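Local structure of endonuclease V isoform X2 (Ciona intestinalis, 6OZI) at residues Asp21-Ser26 with Arg124-Ala129; Val58-Pro63 with Ile229-Lys234; Arg139-Ala144 with Lys215-Cys220; Ile200-Gly205 with Glu211-Ile216. The protein probably cleaves nucleic acid strands close to inosine, the deamination product of adenosine, by metal-dependent hydrolysis, as an RNase H-like endonuclease V. The protein carries 1 engineered substitution. All coordinates share one frame; numbering follows the deposited sequence. Where two conformers were deposited one is given.

Contact 1: residues Asp21-Ser26 with Arg124-Ala129; sequences DKIIRS and RRCGAA. With nucleotides of chain C.
Ile23 reaches from the loop after helix 6-19 to the turn around Arg125 and Cys126, which leads into helix 128-136; Gly127 is the N-cap of that helix, and this N-terminal end faces the inosine nucleotide. The apolar part of the contact rests on one methyl group. With CG1 of Ile23 anti to its own carbonyl carbon (chi1 -64°), CD1 extends to the backbone of the turn, 3.8 Å from CA of Cys126 and, in one of the two conformers of that cysteine, 4.1 Å from both CB and SG. Ile23 also packs on Ser130 and Val134, both on helix 128-136.

Polar links lie around this packing, and none joins the two segments. The guanidinium group of Arg125 points away from Ile23 into a cluster of acceptors: NE makes a salt bridge with Glu184, NH2 one with Asp153, and NH1 a hydrogen bond with the His122 carbonyl, while Phe120 adds a cation-pi contact.

At the nucleotide, N1 of the hypoxanthine base of DI5 of chain C comes within 2.8 Å of Ala128 N and 3.4 Å of Gly127 CA. CB of Ala128 lies 3.6 Å from the same N1, lining the place where the base rests. The tightest approach between the segments is Ile23 CD1 at 3.2 Å from Arg125 O, with the methyl ahead of the carbonyl oxygen rather than over its face.

Contact 2: residues Val58-Pro63 with Ile229-Lys234; sequences VVLSYP and IKMANK. Engineered in segment 229-234: Asn233 (natural residue Asp). With nucleotides of chain D.
The peptide group joining Met231 to Ala232 offers one flat face to Val58. CG1 of Val58 stands squarely above Ala232 N at 4.0 Å, while CG2, 3.9 Å from the same N, is displaced toward the N-H side of the peptide. No aromatic ring takes part. A chi1 of -66° sets CG1 beside the valine's backbone N and CG2 between N and the carbonyl carbon, with both branches directed at the helix. Beside the peptide, CB of Ala232 meets CG2 of Val58 at 4.0 Å, and CB of Met231 meets CG1 of Val58 at 4.2 Å. Farther along the strand, CD2 of Leu60 only brushes Met231 CG, at 4.4 Å.

This is the C-terminal helix packed on the sheet of the RNase H-like fold. Strand 58-61 and helix 229-234 run nearly antiparallel, their axes 8.4 Å apart at an angle of 150°. The alanine at the closest point (Val58 CA to Ala232 CA 5.8 Å) is consistent with this near approach.

Lys230 NZ donates a hydrogen bond of 3.0 Å to OP2 of DC11 of chain D, and is also held by Glu227 and Thr223. The helix is therefore two-sided: between strand 58-61 and this helix the contact is purely apolar, the engineered Asn233 adds a hydrogen bond from ND2 to Asp42 of neighbouring strand 37-45, and the charged flank meets the DNA backbone.

Contact 3: residues Arg139-Ala144 with Lys215-Cys220; sequences RTIGVA and KIVKGC
Ile141 is the first residue of strand 140-144 to meet helix 210-219, and it does so with two branches. Its CD1 methyl presses on the branch point of Ile216, 3.8 Å from CB, and is nearly as close to CG2 of Ile216, at 3.9 Å. The chi1 of -64° lays CG1 beside the backbone N and sets CG2 of Ile141 anti to that N, where it touches CG2 of Val217 at 3.9 Å. One isoleucine thus bridges two consecutive helical residues, its chain slanting across both of theirs.

Gly142 follows on the reverse side of the strand. Its backbone pairs with Ser203 in the neighbouring strand 200-206.

Val143 returns to the helix-facing side. CG2 of Val143 meets CG2 of Val217 at 3.7 Å, and the two side chains pass one another in opposite directions. The same Val217 methyl is therefore wedged between Ile141 and Val143, two residues apart on the strand. Ile229 of helix 227-243 covers Val143 from another direction, and Val202 of the adjacent strand also packs on both Ile141 and Val217.

Ala144 again lies on the other side, where it packs against a phosphate of the bound DNA.

The segment axes approach to 10.1 Å with 65° between them, and the contacts between the segments are all aliphatic. Such alternation fits a central strand sandwiched between helix 210-219 on one face and helix 128-136 on the other, with its end reaching the DNA, as in the RNase H-like fold.

Contact 4: residues Ile200-Gly205 with Glu211-Ile216; sequences IFVSAG and ETAAKI
Ala213 and Ala214 form the side of helix 210-219 that meets Val202 of strand 200-206, the strand just before it in the chain. Strand and helix make a beta-alpha unit of the RNase H-like fold, in which the helix folds back on its own strand. Before the alanines, Thr212 looks elsewhere, its OG1 hydrogen-bonded to Asp27 and its backbone N to Ser209 OG near the start of the helix.

Ala213 supplies the principal side-chain contact: its CB lies 4.0 Å from CG1 of Val202. This branch of the valine is anti to the backbone N (chi1 178°), which projects it to the helix. Ala213 also packs against Ile141 of strand 140-144, so its methyl sits over the junction of two neighbouring strands.

Ala214 contributes backbone more than side chain. Its N is 4.1 Å from Val202 CG1, and that methyl stands over the flat face of the peptide linking Ala213 to Ala214, directly above its N. The CB of Ala214 remains farther off, 4.8 Å from CG1 of Val202, and turns to Tyr192. Consistent with two small residues here, the CA atoms of Val202 and Ala214 are 6.4 Å apart.

Val202 meanwhile pairs through its backbone with Lys188 in strand 184-190. Since the helix keeps its own backbone bonds and the strand pairs within the sheet, what joins them here is close aliphatic packing, with no hydrogen bond or charge pair across the interface.

Contacts 3 and 4 are closest, their centres about 5 Å apart: both place helix 210-219 on neighbouring strands of the mixed sheet and share Lys215 and Ile216. Contact 2, about 11 Å from contact 3 between centres, seats helix 227-243 on the same sheet; Ile229 packs on Val143, and Tyr62 reaches Gly219. Along the chain, contacts 3 and 4 are nested inside the loop closed by contact 2. Contact 1 closes before they open, touches both, and has segments alternating with those of contact 2. Contacts 1 and 2, about 23 Å apart between centres, lie on opposite sides of the chain's centre without touching, and each has a residue near the nucleic acid.

Contact 1: residues Asp21-Ser26 with Arg124-Ala129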
loop_
_atom_site.group_PDB
_atom_site.type_symbol
_atom_site.label_atom_id
_atom_site.label_comp_id
_atom_site.label_asym_id
_atom_site.label_seq_id
_atom_site.Cartn_x
_atom_site.Cartn_y
_atom_site.Cartn_z
ATOM N N ASP A 21 -31.154 23.732 2.044
ATOM C CA ASP A 21 -31.707 24.434 3.200
ATOM C C ASP A 21 -32.184 23.491 4.296
ATOM O O ASP A 21 -32.539 23.963 5.383
ATOM C CB ASP A 21 -32.858 25.368 2.790
ATOM C CG ASP A 21 -34.173 24.633 2.571
ATOM O OD1 ASP A 21 -34.154 23.476 2.093
ATOM O OD2 ASP A 21 -35.240 25.220 2.864
ATOM N N LYS A 22 -32.195 22.183 4.045
ATOM C CA LYS A 22 -32.567 21.212 5.059
ATOM C C LYS A 22 -31.387 20.792 5.922
ATOM O O LYS A 22 -31.587 20.139 6.953
ATOM C CB LYS A 22 -33.183 19.970 4.404
ATOM C CG LYS A 22 -34.382 20.270 3.510
ATOM C CD LYS A 22 -35.458 21.024 4.260
ATOM C CE LYS A 22 -36.646 21.316 3.355
ATOM N NZ LYS A 22 -36.226 22.002 2.099
ATOM N N ILE A 23 -30.162 21.135 5.524
ATOM C CA ILE A 23 -28.994 20.734 6.296
ATOM C C ILE A 23 -28.922 21.583 7.556
ATOM O O ILE A 23 -28.953 22.818 7.493
ATOM C CB ILE A 23 -27.727 20.872 5.445
ATOM C CG1 ILE A 23 -27.798 19.906 4.265
ATOM C CG2 ILE A 23 -26.491 20.597 6.273
ATOM C CD1 ILE A 23 -26.930 20.308 3.101
ATOM N N ILE A 24 -28.801 20.927 8.706
ATOM C CA ILE A 24 -28.768 21.598 10.001
ATOM C C ILE A 24 -27.338 21.551 10.521
ATOM O O ILE A 24 -26.754 20.469 10.664
ATOM C CB ILE A 24 -29.751 20.969 10.999
ATOM C CG1 ILE A 24 -31.184 21.169 10.507
ATOM C CG2 ILE A 24 -29.573 21.583 12.372
ATOM C CD1 ILE A 24 -32.235 20.487 11.365
ATOM N N ARG A 25 -26.773 22.726 10.786
ATOM C CA ARG A 25 -25.390 22.857 11.230
ATOM C C ARG A 25 -25.305 23.337 12.673
ATOM O O ARG A 25 -24.399 24.083 13.049
ATOM C CB ARG A 25 -24.620 23.786 10.299
ATOM C CG ARG A 25 -24.426 23.172 8.939
ATOM C CD ARG A 25 -23.693 24.095 8.021
ATOM N NE ARG A 25 -24.423 25.343 7.806
ATOM C CZ ARG A 25 -23.966 26.538 8.161
ATOM N NH1 ARG A 25 -22.778 26.648 8.738
ATOM N NH2 ARG A 25 -24.688 27.626 7.928
ATOM N N SER A 26 -26.256 22.902 13.489
ATOM C CA SER A 26 -26.275 23.181 14.915
ATOM C C SER A 26 -26.508 21.878 15.669
ATOM O O SER A 26 -26.932 20.870 15.093
ATOM C CB SER A 26 -27.356 24.211 15.274
ATOM O OG SER A 26 -27.145 25.437 14.596
ATOM N N ARG A 124 -22.439 24.105 -3.596
ATOM C CA ARG A 124 -23.832 24.411 -3.302
ATOM C C ARG A 124 -24.203 24.042 -1.866
ATOM O O ARG A 124 -25.382 23.843 -1.565
ATOM C CB ARG A 124 -24.755 23.723 -4.309
ATOM C CG ARG A 124 -24.788 24.392 -5.698
ATOM C CD ARG A 124 -25.425 23.492 -6.767
ATOM N NE ARG A 124 -24.684 22.244 -6.962
ATOM C CZ ARG A 124 -23.654 22.089 -7.794
ATOM N NH1 ARG A 124 -23.216 23.106 -8.529
ATOM N NH2 ARG A 124 -23.056 20.908 -7.887
ATOM N N ARG A 125 -23.209 23.955 -0.978
ATOM C CA ARG A 125 -23.420 23.734 0.456
ATOM C C ARG A 125 -24.194 22.447 0.730
ATOM O O ARG A 125 -25.006 22.375 1.652
ATOM C CB ARG A 125 -24.122 24.933 1.095
ATOM C CG ARG A 125 -23.402 26.255 0.886
ATOM C CD ARG A 125 -21.971 26.220 1.431
ATOM N NE ARG A 125 -21.401 27.564 1.463
ATOM C CZ ARG A 125 -20.667 28.092 0.487
ATOM N NH1 ARG A 125 -20.389 27.384 -0.606
ATOM N NH2 ARG A 125 -20.209 29.334 0.604
ATOM N N CYS A 126 -23.904 21.408 -0.042
ATOM C CA CYS A 126 -24.623 20.148 0.041
ATOM C C CYS A 126 -23.699 19.001 -0.374
ATOM O O CYS A 126 -23.981 18.250 -1.310
ATOM C CB CYS A 126 -25.876 20.205 -0.832
ATOM S SG CYS A 126 -26.989 18.777 -0.705
ATOM N N GLY A 127 -22.569 18.855 0.319
ATOM C CA GLY A 127 -21.681 17.742 0.054
ATOM C C GLY A 127 -22.284 16.427 0.523
ATOM O O GLY A 127 -23.306 16.386 1.213
ATOM N N ALA A 128 -21.608 15.330 0.157
ATOM C CA ALA A 128 -22.167 13.993 0.363
ATOM C C ALA A 128 -22.470 13.717 1.830
ATOM O O ALA A 128 -23.486 13.092 2.146
ATOM C CB ALA A 128 -21.222 12.927 -0.199
ATOM N N ALA A 129 -21.616 14.185 2.744
ATOM C CA ALA A 129 -21.856 13.928 4.163
ATOM C C ALA A 129 -23.179 14.549 4.608
ATOM O O ALA A 129 -23.986 13.914 5.303
ATOM C CB ALA A 129 -20.697 14.463 5.000
ATOM P P DI C 5 -11.270 16.438 -5.535
ATOM O OP1 DI C 5 -9.771 16.432 -5.423
ATOM O OP2 DI C 5 -11.768 15.406 -6.517
ATOM O "O5'" DI C 5 -11.969 16.276 -4.051
ATOM C "C5'" DI C 5 -11.314 16.748 -2.900
ATOM C "C4'" DI C 5 -11.969 16.155 -1.664
ATOM O "O4'" DI C 5 -13.497 16.689 -1.610
ATOM C "C3'" DI C 5 -12.008 14.836 -1.703
ATOM O "O3'" DI C 5 -11.777 14.238 -0.348
ATOM C "C2'" DI C 5 -13.440 14.458 -2.157
ATOM C "C1'" DI C 5 -14.295 15.647 -1.676
ATOM N N9 DI C 5 -15.376 15.866 -2.650
ATOM C C8 DI C 5 -15.490 16.103 -3.966
ATOM N N7 DI C 5 -16.811 16.184 -4.236
ATOM C C5 DI C 5 -17.483 15.998 -3.111
ATOM C C6 DI C 5 -18.979 15.980 -2.804
ATOM O O6 DI C 5 -19.781 16.146 -3.657
ATOM N N1 DI C 5 -19.416 15.746 -1.472
ATOM C C2 DI C 5 -18.461 15.528 -0.426
ATOM N N3 DI C 5 -17.041 15.541 -0.725
ATOM C C4 DI C 5 -16.586 15.790 -2.116
#

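Contact 2: residues Val58-Pro63 with Ile229-Lys234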
loop_
_atom_site.group_PDB
_atom_site.type_symbol
_atom_site.label_atom_id
_atom_site.label_comp_id
_atom_site.label_asym_id
_atom_site.label_seq_id
_atom_site.Cartn_x
_atom_site.Cartn_y
_atom_site.Cartn_z
ATOM N N VAL A 58 -19.340 0.448 9.515
ATOM C CA VAL A 58 -18.746 0.016 10.771
ATOM C C VAL A 58 -19.350 0.842 11.893
ATOM O O VAL A 58 -19.848 1.949 11.681
ATOM C CB VAL A 58 -17.209 0.167 10.780
ATOM C CG1 VAL A 58 -16.558 -0.776 9.775
ATOM C CG2 VAL A 58 -16.825 1.611 10.485
ATOM N N VAL A 59 -19.320 0.279 13.099
ATOM C CA VAL A 59 -19.651 1.013 14.312
ATOM C C VAL A 59 -18.554 0.753 15.333
ATOM O O VAL A 59 -18.250 -0.408 15.642
ATOM C CB VAL A 59 -21.024 0.626 14.895
ATOM C CG1 VAL A 59 -21.332 1.489 16.113
ATOM C CG2 VAL A 59 -22.123 0.781 13.856
ATOM N N LEU A 60 -17.982 1.834 15.867
ATOM C CA LEU A 60 -16.958 1.794 16.900
ATOM C C LEU A 60 -17.494 2.456 18.160
ATOM O O LEU A 60 -18.246 3.430 18.092
ATOM C CB LEU A 60 -15.677 2.519 16.462
ATOM C CG LEU A 60 -14.743 1.836 15.460
ATOM C CD1 LEU A 60 -15.378 1.707 14.083
ATOM C CD2 LEU A 60 -13.430 2.595 15.370
ATOM N N SER A 61 -17.096 1.928 19.314
ATOM C CA SER A 61 -17.493 2.551 20.565
ATOM C C SER A 61 -16.794 3.894 20.730
ATOM O O SER A 61 -15.725 4.136 20.167
ATOM C CB SER A 61 -17.176 1.643 21.753
ATOM O OG SER A 61 -15.798 1.319 21.792
ATOM N N TYR A 62 -17.423 4.774 21.500
ATOM C CA TYR A 62 -16.857 6.081 21.803
ATOM C C TYR A 62 -16.821 6.252 23.312
ATOM O O TYR A 62 -17.832 6.033 23.978
ATOM C CB TYR A 62 -17.677 7.204 21.162
ATOM C CG TYR A 62 -16.987 8.553 21.206
ATOM C CD1 TYR A 62 -16.991 9.326 22.361
ATOM C CD2 TYR A 62 -16.334 9.050 20.087
ATOM C CE1 TYR A 62 -16.341 10.557 22.404
ATOM C CE2 TYR A 62 -15.688 10.273 20.115
ATOM C CZ TYR A 62 -15.698 11.025 21.275
ATOM O OH TYR A 62 -15.061 12.243 21.296
ATOM N N PRO A 63 -15.675 6.690 23.860
ATOM C CA PRO A 63 -14.457 7.101 23.146
ATOM C C PRO A 63 -13.392 6.020 22.954
ATOM O O PRO A 63 -12.290 6.349 22.518
ATOM C CB PRO A 63 -13.908 8.203 24.049
ATOM C CG PRO A 63 -14.278 7.729 25.428
ATOM C CD PRO A 63 -15.585 6.980 25.302
ATOM N N ILE A 229 -13.447 5.951 9.883
ATOM C CA ILE A 229 -13.119 6.061 8.467
ATOM C C ILE A 229 -12.079 5.019 8.085
ATOM O O ILE A 229 -12.224 4.302 7.084
ATOM C CB ILE A 229 -12.627 7.482 8.155
ATOM C CG1 ILE A 229 -13.772 8.475 8.355
ATOM C CG2 ILE A 229 -12.024 7.552 6.766
ATOM C CD1 ILE A 229 -13.332 9.886 8.326
ATOM N N LYS A 230 -11.026 4.912 8.896
ATOM C CA LYS A 230 -9.973 3.940 8.643
ATOM C C LYS A 230 -10.550 2.540 8.496
ATOM O O LYS A 230 -10.204 1.802 7.562
ATOM C CB LYS A 230 -8.943 3.995 9.778
ATOM C CG LYS A 230 -7.878 2.914 9.698
ATOM C CD LYS A 230 -6.965 2.905 10.922
ATOM C CE LYS A 230 -6.201 4.214 11.056
ATOM N NZ LYS A 230 -5.247 4.184 12.209
ATOM N N MET A 231 -11.465 2.170 9.393
ATOM C CA MET A 231 -11.965 0.805 9.388
ATOM C C MET A 231 -12.897 0.558 8.205
ATOM O O MET A 231 -12.763 -0.457 7.507
ATOM C CB MET A 231 -12.631 0.498 10.727
ATOM C CG MET A 231 -11.637 0.605 11.863
ATOM S SD MET A 231 -10.258 -0.509 11.552
ATOM C CE MET A 231 -9.186 -0.178 12.950
ATOM N N ALA A 232 -13.840 1.475 7.950
ATOM C CA ALA A 232 -14.746 1.292 6.810
ATOM C C ALA A 232 -13.972 1.181 5.497
ATOM O O ALA A 232 -14.264 0.310 4.658
ATOM C CB ALA A 232 -15.762 2.433 6.743
ATOM N N ASN A 233 -12.972 2.050 5.314
ATOM C CA ASN A 233 -12.144 1.995 4.112
ATOM C C ASN A 233 -11.394 0.668 4.018
ATOM O O ASN A 233 -11.392 0.008 2.964
ATOM C CB ASN A 233 -11.185 3.190 4.115
ATOM C CG ASN A 233 -10.219 3.188 2.939
ATOM O OD1 ASN A 233 -9.008 3.037 3.120
ATOM N ND2 ASN A 233 -10.749 3.341 1.727
ATOM N N LYS A 234 -10.805 0.226 5.134
ATOM C CA LYS A 234 -10.029 -1.008 5.097
ATOM C C LYS A 234 -10.897 -2.208 4.726
ATOM O O LYS A 234 -10.592 -2.931 3.771
ATOM C CB LYS A 234 -9.312 -1.246 6.425
ATOM C CG LYS A 234 -8.590 -2.596 6.448
ATOM C CD LYS A 234 -7.800 -2.855 7.739
ATOM C CE LYS A 234 -8.675 -2.841 8.973
ATOM N NZ LYS A 234 -7.837 -3.010 10.196
ATOM P P DC D 11 -2.249 2.173 11.777
ATOM O OP1 DC D 11 -2.361 1.833 13.213
ATOM O OP2 DC D 11 -3.441 2.212 10.900
ATOM O "O5'" DC D 11 -1.579 3.603 11.716
ATOM C "C5'" DC D 11 -1.205 4.132 10.477
ATOM C "C4'" DC D 11 0.170 4.741 10.567
ATOM O "O4'" DC D 11 1.133 3.820 10.034
ATOM C "C3'" DC D 11 0.330 6.007 9.767
ATOM O "O3'" DC D 11 0.000 7.090 10.588
ATOM C "C2'" DC D 11 1.813 6.012 9.407
ATOM C "C1'" DC D 11 2.165 4.529 9.384
ATOM N N1 DC D 11 2.345 3.945 8.020
ATOM C C2 DC D 11 3.538 4.163 7.337
ATOM O O2 DC D 11 4.403 4.868 7.864
ATOM N N3 DC D 11 3.708 3.604 6.115
ATOM C C4 DC D 11 2.750 2.847 5.588
ATOM N N4 DC D 11 2.964 2.314 4.379
ATOM C C5 DC D 11 1.523 2.607 6.274
ATOM C C6 DC D 11 1.368 3.166 7.479
#

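Contact 3: residues Arg139-Ala144 with Lys215-Cys220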
loop_
_atom_site.group_PDB
_atom_site.type_symbol
_atom_site.label_atom_id
_atom_site.label_comp_id
_atom_site.label_asym_id
_atom_site.label_seq_id
_atom_site.Cartn_x
_atom_site.Cartn_y
_atom_site.Cartn_z
ATOM N N ARG A 139 -27.206 11.970 11.918
ATOM C CA ARG A 139 -26.173 12.950 12.212
ATOM C C ARG A 139 -24.864 12.537 11.549
ATOM O O ARG A 139 -24.407 11.401 11.716
ATOM C CB ARG A 139 -26.004 13.078 13.726
ATOM C CG ARG A 139 -25.071 14.178 14.182
ATOM C CD ARG A 139 -25.210 14.388 15.691
ATOM N NE ARG A 139 -26.539 14.875 16.068
ATOM C CZ ARG A 139 -27.505 14.124 16.596
ATOM N NH1 ARG A 139 -27.305 12.830 16.822
ATOM N NH2 ARG A 139 -28.678 14.671 16.897
ATOM N N THR A 140 -24.270 13.456 10.779
ATOM C CA THR A 140 -23.072 13.152 10.008
ATOM C C THR A 140 -22.045 14.272 10.097
ATOM O O THR A 140 -22.381 15.452 10.223
ATOM C CB THR A 140 -23.394 12.926 8.535
ATOM O OG1 THR A 140 -23.975 14.121 8.003
ATOM C CG2 THR A 140 -24.359 11.770 8.371
ATOM N N ILE A 141 -20.783 13.879 9.963
ATOM C CA ILE A 141 -19.643 14.783 9.906
ATOM C C ILE A 141 -18.875 14.485 8.626
ATOM O O ILE A 141 -18.696 13.318 8.258
ATOM C CB ILE A 141 -18.742 14.611 11.147
ATOM C CG1 ILE A 141 -19.518 15.001 12.404
ATOM C CG2 ILE A 141 -17.467 15.419 11.004
ATOM C CD1 ILE A 141 -18.884 14.533 13.672
ATOM N N GLY A 142 -18.435 15.535 7.937
ATOM C CA GLY A 142 -17.624 15.382 6.746
ATOM C C GLY A 142 -16.145 15.467 7.088
ATOM O O GLY A 142 -15.703 16.418 7.738
ATOM N N VAL A 143 -15.393 14.457 6.659
ATOM C CA VAL A 143 -13.944 14.409 6.867
ATOM C C VAL A 143 -13.297 14.152 5.514
ATOM O O VAL A 143 -13.448 13.062 4.947
ATOM C CB VAL A 143 -13.520 13.335 7.876
ATOM C CG1 VAL A 143 -11.998 13.302 7.988
ATOM C CG2 VAL A 143 -14.171 13.568 9.234
ATOM N N ALA A 144 -12.569 15.139 5.001
ATOM C CA ALA A 144 -11.910 15.042 3.707
ATOM C C ALA A 144 -10.402 14.988 3.905
ATOM O O ALA A 144 -9.855 15.687 4.765
ATOM C CB ALA A 144 -12.281 16.223 2.811
ATOM N N LYS A 215 -14.607 18.358 17.546
ATOM C CA LYS A 215 -14.335 17.636 18.792
ATOM C C LYS A 215 -14.489 16.130 18.607
ATOM O O LYS A 215 -13.702 15.343 19.154
ATOM C CB LYS A 215 -15.256 18.112 19.919
ATOM C CG LYS A 215 -14.657 19.141 20.865
ATOM C CD LYS A 215 -15.737 20.057 21.436
ATOM C CE LYS A 215 -15.232 20.838 22.637
ATOM N NZ LYS A 215 -13.781 21.137 22.512
ATOM N N ILE A 216 -15.506 15.710 17.857
ATOM C CA ILE A 216 -15.729 14.282 17.648
ATOM C C ILE A 216 -14.623 13.689 16.783
ATOM O O ILE A 216 -14.153 12.570 17.028
ATOM C CB ILE A 216 -17.123 14.055 17.037
ATOM C CG1 ILE A 216 -18.199 14.518 18.032
ATOM C CG2 ILE A 216 -17.316 12.598 16.640
ATOM C CD1 ILE A 216 -19.614 14.430 17.514
ATOM N N VAL A 217 -14.185 14.420 15.762
ATOM C CA VAL A 217 -13.082 13.925 14.940
ATOM C C VAL A 217 -11.805 13.799 15.776
ATOM O O VAL A 217 -11.056 12.821 15.648
ATOM C CB VAL A 217 -12.901 14.834 13.707
ATOM C CG1 VAL A 217 -11.629 14.499 12.953
ATOM C CG2 VAL A 217 -14.119 14.697 12.773
ATOM N N LYS A 218 -11.557 14.762 16.672
ATOM C CA LYS A 218 -10.408 14.664 17.573
ATOM C C LYS A 218 -10.509 13.436 18.464
ATOM O O LYS A 218 -9.530 12.697 18.638
ATOM C CB LYS A 218 -10.288 15.924 18.430
ATOM C CG LYS A 218 -9.079 15.942 19.370
ATOM C CD LYS A 218 -8.732 17.379 19.773
ATOM C CE LYS A 218 -7.416 17.485 20.545
ATOM N NZ LYS A 218 -6.955 18.919 20.634
ATOM N N GLY A 219 -11.691 13.210 19.050
ATOM C CA GLY A 219 -11.895 12.031 19.876
ATOM C C GLY A 219 -11.743 10.722 19.121
ATOM O O GLY A 219 -11.439 9.688 19.722
ATOM N N CYS A 220 -11.958 10.742 17.805
ATOM C CA CYS A 220 -11.814 9.550 16.980
ATOM C C CYS A 220 -10.406 9.374 16.425
ATOM O O CYS A 220 -10.180 8.432 15.664
ATOM C CB CYS A 220 -12.804 9.581 15.809
ATOM S SG CYS A 220 -14.544 9.453 16.277
#

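Contact 4: residues Ile200-Gly205 with Glu211-Ile216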
loop_
_atom_site.group_PDB
_atom_site.type_symbol
_atom_site.label_atom_id
_atom_site.label_comp_id
_atom_site.label_asym_id
_atom_site.label_seq_id
_atom_site.Cartn_x
_atom_site.Cartn_y
_atom_site.Cartn_z
ATOM N N ILE A 200 -6.317 17.437 7.806
ATOM C CA ILE A 200 -7.549 16.935 7.212
ATOM C C ILE A 200 -8.604 18.017 7.385
ATOM O O ILE A 200 -8.446 18.948 8.177
ATOM C CB ILE A 200 -8.026 15.593 7.815
ATOM C CG1 ILE A 200 -8.378 15.760 9.296
ATOM C CG2 ILE A 200 -6.979 14.495 7.602
ATOM C CD1 ILE A 200 -8.799 14.480 9.972
ATOM N N PHE A 201 -9.693 17.896 6.634
ATOM C CA PHE A 201 -10.655 18.987 6.509
ATOM C C PHE A 201 -12.020 18.521 6.988
ATOM O O PHE A 201 -12.660 17.678 6.352
ATOM C CB PHE A 201 -10.678 19.490 5.073
ATOM C CG PHE A 201 -9.308 19.761 4.538
ATOM C CD1 PHE A 201 -8.643 20.934 4.868
ATOM C CD2 PHE A 201 -8.653 18.815 3.757
ATOM C CE1 PHE A 201 -7.373 21.176 4.395
ATOM C CE2 PHE A 201 -7.369 19.050 3.290
ATOM C CZ PHE A 201 -6.727 20.229 3.611
ATOM N N VAL A 202 -12.459 19.078 8.110
ATOM C CA VAL A 202 -13.692 18.679 8.771
ATOM C C VAL A 202 -14.749 19.726 8.472
ATOM O O VAL A 202 -14.516 20.923 8.656
ATOM C CB VAL A 202 -13.479 18.537 10.287
ATOM C CG1 VAL A 202 -14.789 18.156 10.991
ATOM C CG2 VAL A 202 -12.386 17.533 10.569
ATOM N N SER A 203 -15.910 19.285 8.020
ATOM C CA SER A 203 -17.039 20.180 7.846
ATOM C C SER A 203 -18.257 19.545 8.489
ATOM O O SER A 203 -18.321 18.325 8.673
ATOM C CB SER A 203 -17.315 20.506 6.360
ATOM O OG SER A 203 -17.396 19.338 5.564
ATOM N N ALA A 204 -19.192 20.399 8.895
ATOM C CA ALA A 204 -20.437 19.915 9.458
ATOM C C ALA A 204 -21.189 19.101 8.415
ATOM O O ALA A 204 -21.264 19.478 7.243
ATOM C CB ALA A 204 -21.288 21.090 9.943
ATOM N N GLY A 205 -21.728 17.963 8.839
ATOM C CA GLY A 205 -22.555 17.174 7.952
ATOM C C GLY A 205 -24.019 17.536 8.084
ATOM O O GLY A 205 -24.582 18.245 7.246
ATOM N N GLU A 211 -18.083 22.918 15.271
ATOM C CA GLU A 211 -17.254 22.836 16.469
ATOM C C GLU A 211 -17.365 21.467 17.129
ATOM O O GLU A 211 -16.350 20.843 17.487
ATOM C CB GLU A 211 -17.681 23.932 17.436
ATOM C CG GLU A 211 -17.439 25.357 16.935
ATOM C CD GLU A 211 -18.444 25.909 15.920
ATOM O OE1 GLU A 211 -19.466 25.240 15.616
ATOM O OE2 GLU A 211 -18.209 27.060 15.461
ATOM N N THR A 212 -18.596 20.991 17.314
ATOM C CA THR A 212 -18.798 19.656 17.854
ATOM C C THR A 212 -18.258 18.603 16.895
ATOM O O THR A 212 -17.645 17.619 17.324
ATOM C CB THR A 212 -20.284 19.432 18.136
ATOM O OG1 THR A 212 -20.762 20.440 19.044
ATOM C CG2 THR A 212 -20.498 18.056 18.749
ATOM N N ALA A 213 -18.429 18.823 15.589
ATOM C CA ALA A 213 -17.847 17.922 14.598
ATOM C C ALA A 213 -16.347 17.773 14.815
ATOM O O ALA A 213 -15.825 16.653 14.871
ATOM C CB ALA A 213 -18.143 18.429 13.185
ATOM N N ALA A 214 -15.639 18.897 14.965
ATOM C CA ALA A 214 -14.196 18.838 15.174
ATOM C C ALA A 214 -13.845 18.116 16.470
ATOM O O ALA A 214 -12.894 17.328 16.503
ATOM C CB ALA A 214 -13.598 20.245 15.164
ATOM N N LYS A 215 -14.607 18.358 17.546
ATOM C CA LYS A 215 -14.335 17.636 18.792
ATOM C C LYS A 215 -14.489 16.130 18.607
ATOM O O LYS A 215 -13.702 15.343 19.154
ATOM C CB LYS A 215 -15.256 18.112 19.919
ATOM C CG LYS A 215 -14.657 19.141 20.865
ATOM C CD LYS A 215 -15.737 20.057 21.436
ATOM C CE LYS A 215 -15.232 20.838 22.637
ATOM N NZ LYS A 215 -13.781 21.137 22.512
ATOM N N ILE A 216 -15.506 15.710 17.857
ATOM C CA ILE A 216 -15.729 14.282 17.648
ATOM C C ILE A 216 -14.623 13.689 16.783
ATOM O O ILE A 216 -14.153 12.570 17.028
ATOM C CB ILE A 216 -17.123 14.055 17.037
ATOM C CG1 ILE A 216 -18.199 14.518 18.032
ATOM C CG2 ILE A 216 -17.316 12.598 16.640
ATOM C CD1 ILE A 216 -19.614 14.430 17.514
#